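Side-chain contacts in SusD superfamily protein (Bacteroides fragilis NCTC 9343, PDB 3NQP), which belongs to the SusD family and probably binds sugars at the bacterial outer membrane: residues Ile44-Leu49 and Leu492-Glu497; Tyr127-Tyr132 and Thr168-Asp173; Val210-Ser215 and Leu389-Asn394. One frame throughout, in Å; residues are numbered along the deposited sequence.

Contact 1 of 3, residues Ile44-Leu49 and Leu492-Glu497; sequences ITFGEL and LLWPIE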
ATOM      1  N   ILE A  44      -0.336   3.122   5.102  1.00  9.98           N
ATOM      2  CA  ILE A  44       0.246   4.464   5.377  1.00 10.52           C
ATOM      3  C   ILE A  44       1.592   4.310   6.128  1.00  9.80           C
ATOM      4  O   ILE A  44       2.636   4.682   5.607  1.00 12.11           O
ATOM      5  CB  ILE A  44      -0.670   5.378   6.143  1.00 11.99           C
ATOM      6  CG1 ILE A  44      -2.039   5.558   5.429  1.00 13.52           C
ATOM      7  CG2 ILE A  44       0.020   6.730   6.388  1.00  9.27           C
ATOM      8  CD1 ILE A  44      -2.036   6.262   4.066  1.00  8.71           C
ATOM      9  N   THR A  45       1.602   3.756   7.330  1.00  9.93           N
ATOM     10  CA  THR A  45       2.851   3.709   8.118  1.00 10.60           C
ATOM     11  C   THR A  45       3.989   2.997   7.390  1.00  9.44           C
ATOM     12  O   THR A  45       5.071   3.563   7.253  1.00  9.72           O
ATOM     13  CB  THR A  45       2.629   3.134   9.537  1.00  8.71           C
ATOM     14  OG1 THR A  45       1.434   3.733  10.049  1.00 13.29           O
ATOM     15  CG2 THR A  45       3.843   3.418  10.466  1.00  9.95           C
ATOM     16  N   PHE A  46       3.706   1.808   6.882  1.00  9.24           N
ATOM     17  CA  PHE A  46       4.700   0.962   6.222  1.00 11.51           C
ATOM     18  C   PHE A  46       4.886   1.351   4.722  1.00 12.77           C
ATOM     19  O   PHE A  46       5.998   1.490   4.248  1.00 12.88           O
ATOM     20  CB  PHE A  46       4.263  -0.483   6.279  1.00 10.51           C
ATOM     21  CG  PHE A  46       4.296  -1.123   7.640  1.00 12.01           C
ATOM     22  CD1 PHE A  46       5.049  -0.612   8.701  1.00 15.14           C
ATOM     23  CD2 PHE A  46       3.661  -2.332   7.825  1.00 10.02           C
ATOM     24  CE1 PHE A  46       5.096  -1.291   9.937  1.00 10.92           C
ATOM     25  CE2 PHE A  46       3.730  -3.027   9.069  1.00 15.79           C
ATOM     26  CZ  PHE A  46       4.423  -2.479  10.124  1.00 15.96           C
ATOM     27  N   GLY A  47       3.789   1.570   4.004  1.00 14.04           N
ATOM     28  CA  GLY A  47       3.841   1.729   2.556  1.00 11.85           C
ATOM     29  C   GLY A  47       4.176   3.123   2.074  1.00 11.06           C
ATOM     30  O   GLY A  47       4.797   3.258   1.019  1.00 10.80           O
ATOM     31  N   GLU A  48       3.725   4.160   2.790  1.00 11.47           N
ATOM     32  CA  GLU A  48       3.832   5.557   2.265  1.00 13.24           C
ATOM     33  C   GLU A  48       4.885   6.412   2.953  1.00 10.98           C
ATOM     34  O   GLU A  48       5.631   7.123   2.294  1.00 10.79           O
ATOM     35  CB  GLU A  48       2.520   6.343   2.471  1.00 13.26           C
ATOM     36  CG  GLU A  48       1.397   5.979   1.645  1.00 18.12           C
ATOM     37  CD  GLU A  48       1.445   6.476   0.227  1.00 17.16           C
ATOM     38  OE1 GLU A  48       2.025   7.538  -0.095  1.00 13.60           O
ATOM     39  OE2 GLU A  48       0.803   5.795  -0.564  1.00 18.36           O
ATOM     40  N   LEU A  49       4.902   6.395   4.292  1.00 12.46           N
ATOM     41  CA  LEU A  49       5.575   7.496   5.005  1.00 11.00           C
ATOM     42  C   LEU A  49       7.061   7.676   4.746  1.00 12.32           C
ATOM     43  O   LEU A  49       7.547   8.798   4.770  1.00 12.79           O
ATOM     44  CB  LEU A  49       5.324   7.440   6.505  1.00 10.71           C
ATOM     45  CG  LEU A  49       3.904   7.699   7.040  1.00 14.53           C
ATOM     46  CD1 LEU A  49       3.949   7.614   8.577  1.00 11.28           C
ATOM     47  CD2 LEU A  49       3.239   9.028   6.543  1.00 14.17           C
ATOM     48  N   LEU A 492      17.414   0.350   5.750  1.00 13.17           N
ATOM     49  CA  LEU A 492      16.471  -0.349   4.880  1.00 13.57           C
ATOM     50  C   LEU A 492      15.439  -1.118   5.727  1.00 14.17           C
ATOM     51  O   LEU A 492      14.273  -1.236   5.317  1.00 14.66           O
ATOM     52  CB  LEU A 492      17.190  -1.310   3.927  1.00 12.63           C
ATOM     53  CG  LEU A 492      18.170  -0.766   2.876  1.00 13.61           C
ATOM     54  CD1 LEU A 492      18.869  -1.950   2.167  1.00 12.53           C
ATOM     55  CD2 LEU A 492      17.451   0.170   1.885  1.00 12.07           C
ATOM     56  N   LEU A 493      15.900  -1.659   6.880  1.00 11.92           N
ATOM     57  CA  LEU A 493      15.085  -2.355   7.854  1.00 13.84           C
ATOM     58  C   LEU A 493      14.839  -1.473   9.068  1.00 13.22           C
ATOM     59  O   LEU A 493      15.533  -0.498   9.284  1.00 14.46           O
ATOM     60  CB  LEU A 493      15.684  -3.715   8.258  1.00 13.29           C
ATOM     61  CG  LEU A 493      16.031  -4.651   7.088  1.00 13.61           C
ATOM     62  CD1 LEU A 493      16.719  -5.945   7.580  1.00 10.38           C
ATOM     63  CD2 LEU A 493      14.816  -4.964   6.209  1.00 11.49           C
ATOM     64  N   TRP A 494      13.781  -1.782   9.801  1.00 10.87           N
ATOM     65  CA  TRP A 494      13.377  -1.011  10.956  1.00  9.72           C
ATOM     66  C   TRP A 494      13.896  -1.611  12.274  1.00 10.13           C
ATOM     67  O   TRP A 494      14.040  -2.853  12.415  1.00 10.58           O
ATOM     68  CB  TRP A 494      11.855  -0.907  10.993  1.00 12.26           C
ATOM     69  CG  TRP A 494      11.186  -0.219   9.831  1.00 12.79           C
ATOM     70  CD1 TRP A 494      11.486  -0.348   8.513  1.00 12.03           C
ATOM     71  CD2 TRP A 494      10.043   0.636   9.911  1.00  9.91           C
ATOM     72  NE1 TRP A 494      10.595   0.405   7.749  1.00 10.99           N
ATOM     73  CE2 TRP A 494       9.699   1.003   8.597  1.00 10.87           C
ATOM     74  CE3 TRP A 494       9.257   1.120  10.978  1.00 13.19           C
ATOM     75  CZ2 TRP A 494       8.605   1.837   8.312  1.00 10.06           C
ATOM     76  CZ3 TRP A 494       8.193   1.964  10.697  1.00 17.27           C
ATOM     77  CH2 TRP A 494       7.865   2.306   9.381  1.00 12.31           C
ATOM     78  N   PRO A 495      14.265  -0.742  13.221  1.00 12.19           N
ATOM     79  CA  PRO A 495      14.763  -1.286  14.481  1.00 13.03           C
ATOM     80  C   PRO A 495      13.626  -1.649  15.427  1.00 15.44           C
ATOM     81  O   PRO A 495      12.476  -1.301  15.182  1.00 16.61           O
ATOM     82  CB  PRO A 495      15.544  -0.120  15.053  1.00 17.33           C
ATOM     83  CG  PRO A 495      14.740   1.111  14.597  1.00 10.46           C
ATOM     84  CD  PRO A 495      14.114   0.726  13.287  1.00 12.33           C
ATOM     85  N   ILE A 496      13.941  -2.395  16.477  1.00 16.83           N
ATOM     86  CA  ILE A 496      12.988  -2.613  17.548  1.00 15.75           C
ATOM     87  C   ILE A 496      13.417  -1.834  18.817  1.00 14.38           C
ATOM     88  O   ILE A 496      14.606  -1.483  18.987  1.00 16.48           O
ATOM     89  CB  ILE A 496      12.754  -4.102  17.765  1.00 18.60           C
ATOM     90  CG1 ILE A 496      14.023  -4.793  18.211  1.00 18.66           C
ATOM     91  CG2 ILE A 496      12.211  -4.790  16.441  1.00 13.29           C
ATOM     92  CD1 ILE A 496      13.749  -6.220  18.678  1.00 18.44           C
ATOM     93  N   GLU A 497      12.440  -1.591  19.682  1.00 13.21           N
ATOM     94  CA  GLU A 497      12.571  -0.739  20.878  1.00 18.11           C
ATOM     95  C   GLU A 497      13.534  -1.340  21.902  1.00 18.46           C
ATOM     96  O   GLU A 497      13.454  -2.532  22.201  1.00 16.55           O
ATOM     97  CB  GLU A 497      11.247  -0.606  21.692  1.00 18.15           C
ATOM     98  CG  GLU A 497       9.997  -0.273  21.037  1.00 30.85           C
ATOM     99  CD  GLU A 497       9.319  -1.483  20.478  1.00 27.31           C
ATOM    100  OE1 GLU A 497       9.781  -1.894  19.410  1.00 19.59           O
ATOM    101  OE2 GLU A 497       8.366  -2.024  21.075  1.00 22.30           O
TER

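Contact 2 of 3, residues Tyr127-Tyr132 and Thr168-Asp173; sequences YYFDLY and TQIKSD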
ATOM      1  N   TYR A 127       0.668 -11.036   6.417  1.00 11.19           N
ATOM      2  CA  TYR A 127       1.223 -10.409   7.584  1.00 13.66           C
ATOM      3  C   TYR A 127       2.727 -10.661   7.652  1.00 13.23           C
ATOM      4  O   TYR A 127       3.496  -9.752   7.887  1.00  9.46           O
ATOM      5  CB  TYR A 127       0.564 -10.935   8.852  1.00 13.29           C
ATOM      6  CG  TYR A 127      -0.811 -10.355   9.157  1.00 14.02           C
ATOM      7  CD1 TYR A 127      -1.014  -8.977   9.317  1.00 13.01           C
ATOM      8  CD2 TYR A 127      -1.898 -11.185   9.343  1.00 18.36           C
ATOM      9  CE1 TYR A 127      -2.290  -8.448   9.643  1.00 18.27           C
ATOM     10  CE2 TYR A 127      -3.165 -10.668   9.681  1.00 18.22           C
ATOM     11  CZ  TYR A 127      -3.358  -9.324   9.842  1.00 18.38           C
ATOM     12  OH  TYR A 127      -4.626  -8.868  10.187  1.00 15.03           O
ATOM     13  N   TYR A 128       3.154 -11.892   7.424  1.00 10.39           N
ATOM     14  CA  TYR A 128       4.587 -12.160   7.518  1.00 12.17           C
ATOM     15  C   TYR A 128       5.419 -11.442   6.452  1.00 11.41           C
ATOM     16  O   TYR A 128       6.600 -11.195   6.667  1.00 16.72           O
ATOM     17  CB  TYR A 128       4.877 -13.671   7.543  1.00 12.20           C
ATOM     18  CG  TYR A 128       4.854 -14.226   8.967  1.00  9.23           C
ATOM     19  CD1 TYR A 128       5.826 -13.865   9.907  1.00 17.30           C
ATOM     20  CD2 TYR A 128       3.865 -15.063   9.367  1.00 11.11           C
ATOM     21  CE1 TYR A 128       5.796 -14.348  11.226  1.00 16.10           C
ATOM     22  CE2 TYR A 128       3.838 -15.593  10.673  1.00 13.05           C
ATOM     23  CZ  TYR A 128       4.805 -15.236  11.595  1.00 21.96           C
ATOM     24  OH  TYR A 128       4.761 -15.774  12.881  1.00 20.58           O
ATOM     25  N   PHE A 129       4.814 -11.114   5.313  1.00 11.53           N
ATOM     26  CA  PHE A 129       5.516 -10.416   4.228  1.00 13.06           C
ATOM     27  C   PHE A 129       5.722  -8.935   4.596  1.00 11.88           C
ATOM     28  O   PHE A 129       6.782  -8.370   4.284  1.00 12.70           O
ATOM     29  CB  PHE A 129       4.767 -10.585   2.898  1.00 12.17           C
ATOM     30  CG  PHE A 129       5.438  -9.936   1.698  1.00  9.60           C
ATOM     31  CD1 PHE A 129       6.775 -10.126   1.421  1.00 13.19           C
ATOM     32  CD2 PHE A 129       4.689  -9.144   0.825  1.00 13.51           C
ATOM     33  CE1 PHE A 129       7.361  -9.546   0.307  1.00 12.65           C
ATOM     34  CE2 PHE A 129       5.251  -8.557  -0.281  1.00 12.23           C
ATOM     35  CZ  PHE A 129       6.615  -8.768  -0.553  1.00 17.55           C
ATOM     36  N   ASP A 130       4.746  -8.308   5.255  1.00 12.70           N
ATOM     37  CA  ASP A 130       4.983  -6.979   5.859  1.00  9.61           C
ATOM     38  C   ASP A 130       6.134  -7.083   6.889  1.00 12.36           C
ATOM     39  O   ASP A 130       7.075  -6.255   6.866  1.00 10.13           O
ATOM     40  CB  ASP A 130       3.733  -6.406   6.495  1.00 12.06           C
ATOM     41  CG  ASP A 130       2.850  -5.591   5.498  1.00 15.23           C
ATOM     42  OD1 ASP A 130       3.140  -5.572   4.283  1.00 16.59           O
ATOM     43  OD2 ASP A 130       1.861  -5.004   5.959  1.00 15.88           O
ATOM     44  N   LEU A 131       6.075  -8.072   7.784  1.00  9.11           N
ATOM     45  CA  LEU A 131       7.117  -8.204   8.808  1.00  9.34           C
ATOM     46  C   LEU A 131       8.488  -8.415   8.154  1.00 10.12           C
ATOM     47  O   LEU A 131       9.484  -7.825   8.578  1.00 12.85           O
ATOM     48  CB  LEU A 131       6.790  -9.325   9.808  1.00 10.34           C
ATOM     49  CG  LEU A 131       5.610  -9.016  10.761  1.00  9.72           C
ATOM     50  CD1 LEU A 131       5.297 -10.230  11.551  1.00 11.52           C
ATOM     51  CD2 LEU A 131       5.851  -7.846  11.710  1.00  7.26           C
ATOM     52  N   TYR A 132       8.548  -9.212   7.088  1.00 10.16           N
ATOM     53  CA  TYR A 132       9.842  -9.436   6.375  1.00 10.94           C
ATOM     54  C   TYR A 132      10.373  -8.171   5.719  1.00 11.50           C
ATOM     55  O   TYR A 132      11.557  -7.882   5.782  1.00  9.62           O
ATOM     56  CB  TYR A 132       9.666 -10.543   5.329  1.00 12.42           C
ATOM     57  CG  TYR A 132      10.788 -10.820   4.384  1.00 10.19           C
ATOM     58  CD1 TYR A 132      10.969 -10.049   3.256  1.00 12.45           C
ATOM     59  CD2 TYR A 132      11.703 -11.868   4.632  1.00 13.36           C
ATOM     60  CE1 TYR A 132      11.977 -10.299   2.366  1.00 10.70           C
ATOM     61  CE2 TYR A 132      12.726 -12.162   3.723  1.00 12.38           C
ATOM     62  CZ  TYR A 132      12.855 -11.373   2.581  1.00 19.51           C
ATOM     63  OH  TYR A 132      13.839 -11.616   1.651  1.00 14.98           O
ATOM     64  N   THR A 168      10.802 -18.588   3.590  1.00 13.09           N
ATOM     65  CA  THR A 168      10.429 -19.992   3.344  1.00 13.31           C
ATOM     66  C   THR A 168       8.990 -20.235   3.819  1.00 11.81           C
ATOM     67  O   THR A 168       8.201 -20.866   3.108  1.00 11.52           O
ATOM     68  CB  THR A 168      11.450 -20.945   3.972  1.00 16.62           C
ATOM     69  OG1 THR A 168      12.679 -20.743   3.271  1.00 17.93           O
ATOM     70  CG2 THR A 168      11.023 -22.405   3.866  1.00 15.97           C
ATOM     71  N   GLN A 169       8.634 -19.677   4.974  1.00 11.98           N
ATOM     72  CA  GLN A 169       7.336 -19.863   5.547  1.00 13.64           C
ATOM     73  C   GLN A 169       6.282 -19.125   4.760  1.00 11.86           C
ATOM     74  O   GLN A 169       5.179 -19.649   4.538  1.00 13.18           O
ATOM     75  CB  GLN A 169       7.286 -19.337   6.975  1.00 14.66           C
ATOM     76  CG  GLN A 169       5.917 -19.578   7.654  1.00 11.49           C
ATOM     77  CD  GLN A 169       5.564 -21.047   7.767  1.00 21.69           C
ATOM     78  OE1 GLN A 169       6.426 -21.882   8.023  1.00 21.59           O
ATOM     79  NE2 GLN A 169       4.280 -21.370   7.586  1.00 19.33           N
ATOM     80  N   ILE A 170       6.613 -17.884   4.394  1.00 11.44           N
ATOM     81  CA  ILE A 170       5.708 -17.088   3.580  1.00 12.97           C
ATOM     82  C   ILE A 170       5.346 -17.883   2.311  1.00 11.88           C
ATOM     83  O   ILE A 170       4.193 -18.016   1.944  1.00 14.93           O
ATOM     84  CB  ILE A 170       6.324 -15.744   3.208  1.00 10.64           C
ATOM     85  CG1 ILE A 170       6.362 -14.796   4.412  1.00 15.56           C
ATOM     86  CG2 ILE A 170       5.539 -15.108   2.126  1.00 10.36           C
ATOM     87  CD1 ILE A 170       7.209 -13.509   4.143  1.00 11.84           C
ATOM     88  N   LYS A 171       6.346 -18.391   1.622  1.00 14.40           N
ATOM     89  CA  LYS A 171       6.095 -19.087   0.360  1.00 13.64           C
ATOM     90  C   LYS A 171       5.359 -20.432   0.587  1.00 14.47           C
ATOM     91  O   LYS A 171       4.477 -20.805  -0.190  1.00 14.78           O
ATOM     92  CB  LYS A 171       7.414 -19.260  -0.406  1.00 14.24           C
ATOM     93  CG  LYS A 171       7.910 -17.912  -1.032  1.00 12.88           C
ATOM     94  CD  LYS A 171       9.273 -17.994  -1.709  1.00 14.65           C
ATOM     95  CE  LYS A 171       9.708 -16.703  -2.418  1.00 16.25           C
ATOM     96  NZ  LYS A 171      11.119 -16.803  -2.958  1.00 10.16           N
ATOM     97  N   SER A 172       5.687 -21.148   1.657  1.00 15.05           N
ATOM     98  CA  SER A 172       4.927 -22.354   1.990  1.00 15.85           C
ATOM     99  C   SER A 172       3.454 -22.023   2.187  1.00 15.50           C
ATOM    100  O   SER A 172       2.565 -22.696   1.643  1.00 15.95           O
ATOM    101  CB  SER A 172       5.500 -22.982   3.244  1.00 16.50           C
ATOM    102  OG  SER A 172       4.720 -24.082   3.612  1.00 17.30           O
ATOM    103  N   ASP A 173       3.191 -20.930   2.911  1.00 13.54           N
ATOM    104  CA  ASP A 173       1.809 -20.474   3.145  1.00 12.57           C
ATOM    105  C   ASP A 173       1.086 -20.035   1.902  1.00 14.99           C
ATOM    106  O   ASP A 173      -0.105 -20.284   1.767  1.00 13.46           O
ATOM    107  CB  ASP A 173       1.734 -19.381   4.236  1.00 14.28           C
ATOM    108  CG  ASP A 173       1.940 -19.946   5.644  1.00 15.98           C
ATOM    109  OD1 ASP A 173       1.813 -21.188   5.805  1.00 17.53           O
ATOM    110  OD2 ASP A 173       2.224 -19.157   6.577  1.00 17.67           O
TER

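Contact 3 of 3, residues Val210-Ser215 and Leu389-Asn394; sequences VYLWTS and LAEIAN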
ATOM      1  N   VAL A 210       5.331 -10.924  -3.795  1.00 12.00           N
ATOM      2  CA  VAL A 210       6.377 -11.639  -3.044  1.00 11.23           C
ATOM      3  C   VAL A 210       7.488 -12.160  -3.980  1.00 10.59           C
ATOM      4  O   VAL A 210       8.663 -11.862  -3.764  1.00 11.73           O
ATOM      5  CB  VAL A 210       5.786 -12.807  -2.231  1.00  9.65           C
ATOM      6  CG1 VAL A 210       6.913 -13.752  -1.741  1.00  9.55           C
ATOM      7  CG2 VAL A 210       4.922 -12.284  -1.041  1.00  9.62           C
ATOM      8  N   TYR A 211       7.117 -12.860  -5.051  1.00 10.05           N
ATOM      9  CA  TYR A 211       8.104 -13.389  -5.993  1.00 11.24           C
ATOM     10  C   TYR A 211       8.854 -12.304  -6.817  1.00 11.86           C
ATOM     11  O   TYR A 211      10.063 -12.426  -7.071  1.00  9.96           O
ATOM     12  CB  TYR A 211       7.503 -14.498  -6.879  1.00  9.05           C
ATOM     13  CG  TYR A 211       7.374 -15.815  -6.135  1.00  9.14           C
ATOM     14  CD1 TYR A 211       6.264 -16.059  -5.326  1.00 13.73           C
ATOM     15  CD2 TYR A 211       8.341 -16.766  -6.217  1.00 12.66           C
ATOM     16  CE1 TYR A 211       6.123 -17.206  -4.648  1.00 13.17           C
ATOM     17  CE2 TYR A 211       8.238 -17.970  -5.509  1.00 13.95           C
ATOM     18  CZ  TYR A 211       7.129 -18.180  -4.723  1.00 17.39           C
ATOM     19  OH  TYR A 211       6.990 -19.333  -4.012  1.00 16.67           O
ATOM     20  N   LEU A 212       8.200 -11.207  -7.179  1.00 11.74           N
ATOM     21  CA  LEU A 212       8.953 -10.115  -7.742  1.00 10.11           C
ATOM     22  C   LEU A 212       9.984  -9.565  -6.757  1.00  9.94           C
ATOM     23  O   LEU A 212      11.131  -9.304  -7.108  1.00 10.12           O
ATOM     24  CB  LEU A 212       8.052  -8.934  -8.161  1.00 11.42           C
ATOM     25  CG  LEU A 212       8.835  -7.783  -8.795  1.00 13.40           C
ATOM     26  CD1 LEU A 212       9.669  -8.174 -10.056  1.00  8.27           C
ATOM     27  CD2 LEU A 212       7.809  -6.648  -9.122  1.00 10.71           C
ATOM     28  N   TRP A 213       9.540  -9.319  -5.538  1.00 11.04           N
ATOM     29  CA  TRP A 213      10.425  -8.831  -4.486  1.00 11.81           C
ATOM     30  C   TRP A 213      11.642  -9.755  -4.324  1.00 11.21           C
ATOM     31  O   TRP A 213      12.775  -9.282  -4.406  1.00 12.32           O
ATOM     32  CB  TRP A 213       9.674  -8.691  -3.166  1.00 11.31           C
ATOM     33  CG  TRP A 213      10.514  -8.212  -2.078  1.00 12.56           C
ATOM     34  CD1 TRP A 213      11.500  -8.948  -1.409  1.00 10.90           C
ATOM     35  CD2 TRP A 213      10.557  -6.885  -1.517  1.00 10.54           C
ATOM     36  NE1 TRP A 213      12.107  -8.149  -0.467  1.00 14.09           N
ATOM     37  CE2 TRP A 213      11.557  -6.891  -0.513  1.00  9.90           C
ATOM     38  CE3 TRP A 213       9.833  -5.695  -1.746  1.00 14.68           C
ATOM     39  CZ2 TRP A 213      11.851  -5.761   0.250  1.00 10.26           C
ATOM     40  CZ3 TRP A 213      10.129  -4.587  -0.971  1.00 10.00           C
ATOM     41  CH2 TRP A 213      11.122  -4.634   0.017  1.00 15.04           C
ATOM     42  N   THR A 214      11.422 -11.054  -4.153  1.00 10.11           N
ATOM     43  CA  THR A 214      12.573 -11.951  -3.918  1.00 12.44           C
ATOM     44  C   THR A 214      13.430 -12.112  -5.175  1.00 12.09           C
ATOM     45  O   THR A 214      14.612 -12.440  -5.062  1.00 13.81           O
ATOM     46  CB  THR A 214      12.160 -13.308  -3.314  1.00 11.10           C
ATOM     47  OG1 THR A 214      11.224 -13.945  -4.176  1.00 13.38           O
ATOM     48  CG2 THR A 214      11.484 -13.083  -1.927  1.00 12.65           C
ATOM     49  N   SER A 215      12.852 -11.858  -6.356  0.60 12.50           N
ATOM     50  CA  SER A 215      13.637 -11.824  -7.584  0.60 12.22           C
ATOM     51  C   SER A 215      14.750 -10.753  -7.562  0.60 13.64           C
ATOM     52  O   SER A 215      15.827 -10.969  -8.119  0.60 13.65           O
ATOM     53  CB  SER A 215      12.751 -11.551  -8.802  0.60 13.50           C
ATOM     54  OG  SER A 215      11.815 -12.591  -9.051  0.60 12.25           O
ATOM     55  N   LEU A 389       3.711  -6.067 -13.700  1.00 11.53           N
ATOM     56  CA  LEU A 389       4.110  -6.783 -14.918  1.00 12.14           C
ATOM     57  C   LEU A 389       5.028  -5.934 -15.773  1.00 12.84           C
ATOM     58  O   LEU A 389       5.938  -6.459 -16.396  1.00  9.68           O
ATOM     59  CB  LEU A 389       2.875  -7.204 -15.718  1.00 13.02           C
ATOM     60  CG  LEU A 389       2.155  -8.444 -15.184  1.00 13.05           C
ATOM     61  CD1 LEU A 389       0.771  -8.629 -15.785  1.00 12.91           C
ATOM     62  CD2 LEU A 389       2.995  -9.668 -15.389  1.00  9.42           C
ATOM     63  N   ALA A 390       4.831  -4.609 -15.776  1.00  8.53           N
ATOM     64  CA  ALA A 390       5.783  -3.719 -16.447  1.00 11.35           C
ATOM     65  C   ALA A 390       7.207  -3.849 -15.851  1.00 13.67           C
ATOM     66  O   ALA A 390       8.219  -3.868 -16.583  1.00 13.29           O
ATOM     67  CB  ALA A 390       5.308  -2.273 -16.404  1.00 10.75           C
ATOM     68  N   GLU A 391       7.280  -3.894 -14.521  1.00 10.16           N
ATOM     69  CA  GLU A 391       8.559  -4.035 -13.848  1.00 10.15           C
ATOM     70  C   GLU A 391       9.216  -5.385 -14.191  1.00  8.54           C
ATOM     71  O   GLU A 391      10.407  -5.429 -14.456  1.00  8.61           O
ATOM     72  CB  GLU A 391       8.393  -3.875 -12.345  1.00  6.81           C
ATOM     73  CG  GLU A 391       9.711  -3.917 -11.586  1.00  7.12           C
ATOM     74  CD  GLU A 391       9.543  -3.551 -10.139  1.00 12.89           C
ATOM     75  OE1 GLU A 391       8.557  -2.831  -9.854  1.00  8.08           O
ATOM     76  OE2 GLU A 391      10.392  -3.984  -9.314  1.00 15.20           O
ATOM     77  N   ILE A 392       8.426  -6.463 -14.249  1.00 12.03           N
ATOM     78  CA  ILE A 392       8.949  -7.780 -14.664  1.00 10.63           C
ATOM     79  C   ILE A 392       9.478  -7.680 -16.110  1.00 12.57           C
ATOM     80  O   ILE A 392      10.594  -8.143 -16.405  1.00 12.86           O
ATOM     81  CB  ILE A 392       7.879  -8.896 -14.532  1.00 11.63           C
ATOM     82  CG1 ILE A 392       7.570  -9.181 -13.046  1.00 12.52           C
ATOM     83  CG2 ILE A 392       8.355 -10.158 -15.237  1.00 10.85           C
ATOM     84  CD1 ILE A 392       6.236 -10.042 -12.756  1.00  9.01           C
ATOM     85  N   ALA A 393       8.697  -7.042 -16.991  1.00 11.29           N
ATOM     86  CA  ALA A 393       9.095  -6.808 -18.373  1.00 12.30           C
ATOM     87  C   ALA A 393      10.457  -6.103 -18.456  1.00 11.52           C
ATOM     88  O   ALA A 393      11.362  -6.507 -19.210  1.00  9.82           O
ATOM     89  CB  ALA A 393       7.981  -5.965 -19.142  1.00  8.35           C
ATOM     90  N   ASN A 394      10.614  -5.055 -17.669  1.00  9.09           N
ATOM     91  CA  ASN A 394      11.881  -4.345 -17.651  1.00 10.74           C
ATOM     92  C   ASN A 394      13.030  -5.305 -17.266  1.00 12.45           C
ATOM     93  O   ASN A 394      14.095  -5.233 -17.872  1.00 10.82           O
ATOM     94  CB  ASN A 394      11.884  -3.119 -16.718  1.00  8.27           C
ATOM     95  CG  ASN A 394      12.993  -2.149 -17.057  1.00 12.01           C
ATOM     96  OD1 ASN A 394      13.436  -2.115 -18.203  1.00 13.50           O
ATOM     97  ND2 ASN A 394      13.435  -1.338 -16.079  1.00  9.66           N
TER

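Contact 1 of 3, residues Ile44-Leu49 and Leu492-Glu497
F46, on helix 39-48, and W494, in the loop that precedes helix 498-503, are the pair whose CA atoms lie closest across the two segments, 10.1 Å apart, so the indole has to span the distance. W494 does this with its benzo ring in front: CG stands anti to the carbonyl carbon (chi1 -61°), and CH2 becomes the leading atom. This one carbon meets two different partners. The carbonyl oxygen T45 O lies at the indole edge, near its plane, 3.7 Å from W494 CH2. Over one face comes F46, whose CD1 is 4.1 Å from the same W494 CH2. The phenyl edge is turned to the indole face in a T-shaped stack, with centroids of the F46 ring and the W494 six-membered ring 5.7 Å apart and planes at 86°. The helix itself widens here into a pi-type turn, in which I44 O accepts from both E48 N and L49 N. F75, I70 and I134 also pack on the indole. The chemistry implies a buried, largely aromatic joint between an N-terminal helix and a C-terminal loop, in which the C-H edges of W494 and F46, probably slightly positive, face a carbonyl oxygen and a pi cloud respectively.

Contact 2 of 3, residues Tyr127-Tyr132 and Thr168-Asp173
An antiparallel helix pair of the alpha-helical SusD scaffold is joined here by I170, whose side chain packs against Y128, F129 and Y132. The axes of the two short segments, on helices 110-135 and 163-181, approach to 9.7 Å with 156° between their directions. I170 reaches over with its longer branch: CG1 lies anti to the carbonyl carbon (chi1 -73°) and the chain runs on extended to CD1. I170 CG1 touches Y128 CB at 3.6 Å, while I170 CD1 comes down on the backbone itself, 3.5 Å from F129 CA. Y132 CB, one turn beyond Y128, is 4.0 Å from I170 CD1. The aromatic residues thus offer chiefly their CB atoms and main chain; the Y128 hydroxyl goes elsewhere, bonded to R141 O. Beside the isoleucine, Q169 NE2 donates to D173 OD2 at 3.2 Å, nearly straight at 170°; the oxygen is met from above the carboxylate plane, and R124 forms a salt bridge with the same oxygen. Between these segments, then, the apolar contact rests on one methyl-tipped branch, while M167 of the same helix packs on F129 and Y132 as well, and the carboxylate of D173 is held by an amide one turn earlier and an arginine of the facing helix.

Contact 3 of 3, residues Val210-Ser215 and Leu389-Asn394
L212, on helix 200-216, packs against E391 and I392 of helix 382-396, a helix-to-helix junction inside the largely alpha-helical SusD fold that brings together parts of the chain far apart in sequence. The closest CA atoms are those of L212 and I392, 7.3 Å apart. From CA the CB of L212 points at the opposing helix, and CG, set anti to the backbone N (chi1 -178°), places the fork between E391 and I392. CG is the first atom to feel the neighbour, with E391 OE2 at 4.1 Å. Beyond it the side chain forks, and each methyl takes its own partner. CD2, the branch that continues the extended line from CA, settles over one face of the E391 carboxylate, almost straight above the carboxyl carbon, with L212 CD2 3.7 Å from E391 CD. The glutamate meets it with an outstretched chain, its CG likewise anti to the backbone N (chi1 -176°).

Its two oxygens look to cations outside the segments: OE1 forms a salt bridge with R458 and OE2 another with K216. The methyl therefore covers a flat face of the group while both oxygens keep charged partners, which would be expected to hold this buried carboxylate in its ionised form and to fix its rotation. R458 also touches L212, so leucine, glutamate and arginine pack as one cluster, and L229 of helix 228-241 adds a further apolar neighbour. The second methyl, CD1, turns to the next residue along helix 382-396. The CB of I392 points along the flank of the interface, its longer branch makes the approach, and the meeting is purely aliphatic: L212 CD1 lies 3.8 Å from I392 CG1.

Overall arrangement
Contact 1 joins segments 443 residues apart, and contacts 2 and 3 are both nested in the loop it closes, one after the other along the chain. Centres of contacts 1 and 2 lie 17 Å apart, as do those of contacts 2 and 3, while contacts 1 and 3 are 22 Å apart and do not touch. Contact 2 lies between them and touches both: F46 CD2 packs 3.7 Å from D130 OD2 on helix 110-135, and K171 NZ of helix 163-181 reaches T214 OG1 of helix 200-216, the next in the chain, at 3.1 Å, a probable hydrogen bond. Together they tie N-terminal helices to C-terminal elements in one compact, largely helical body.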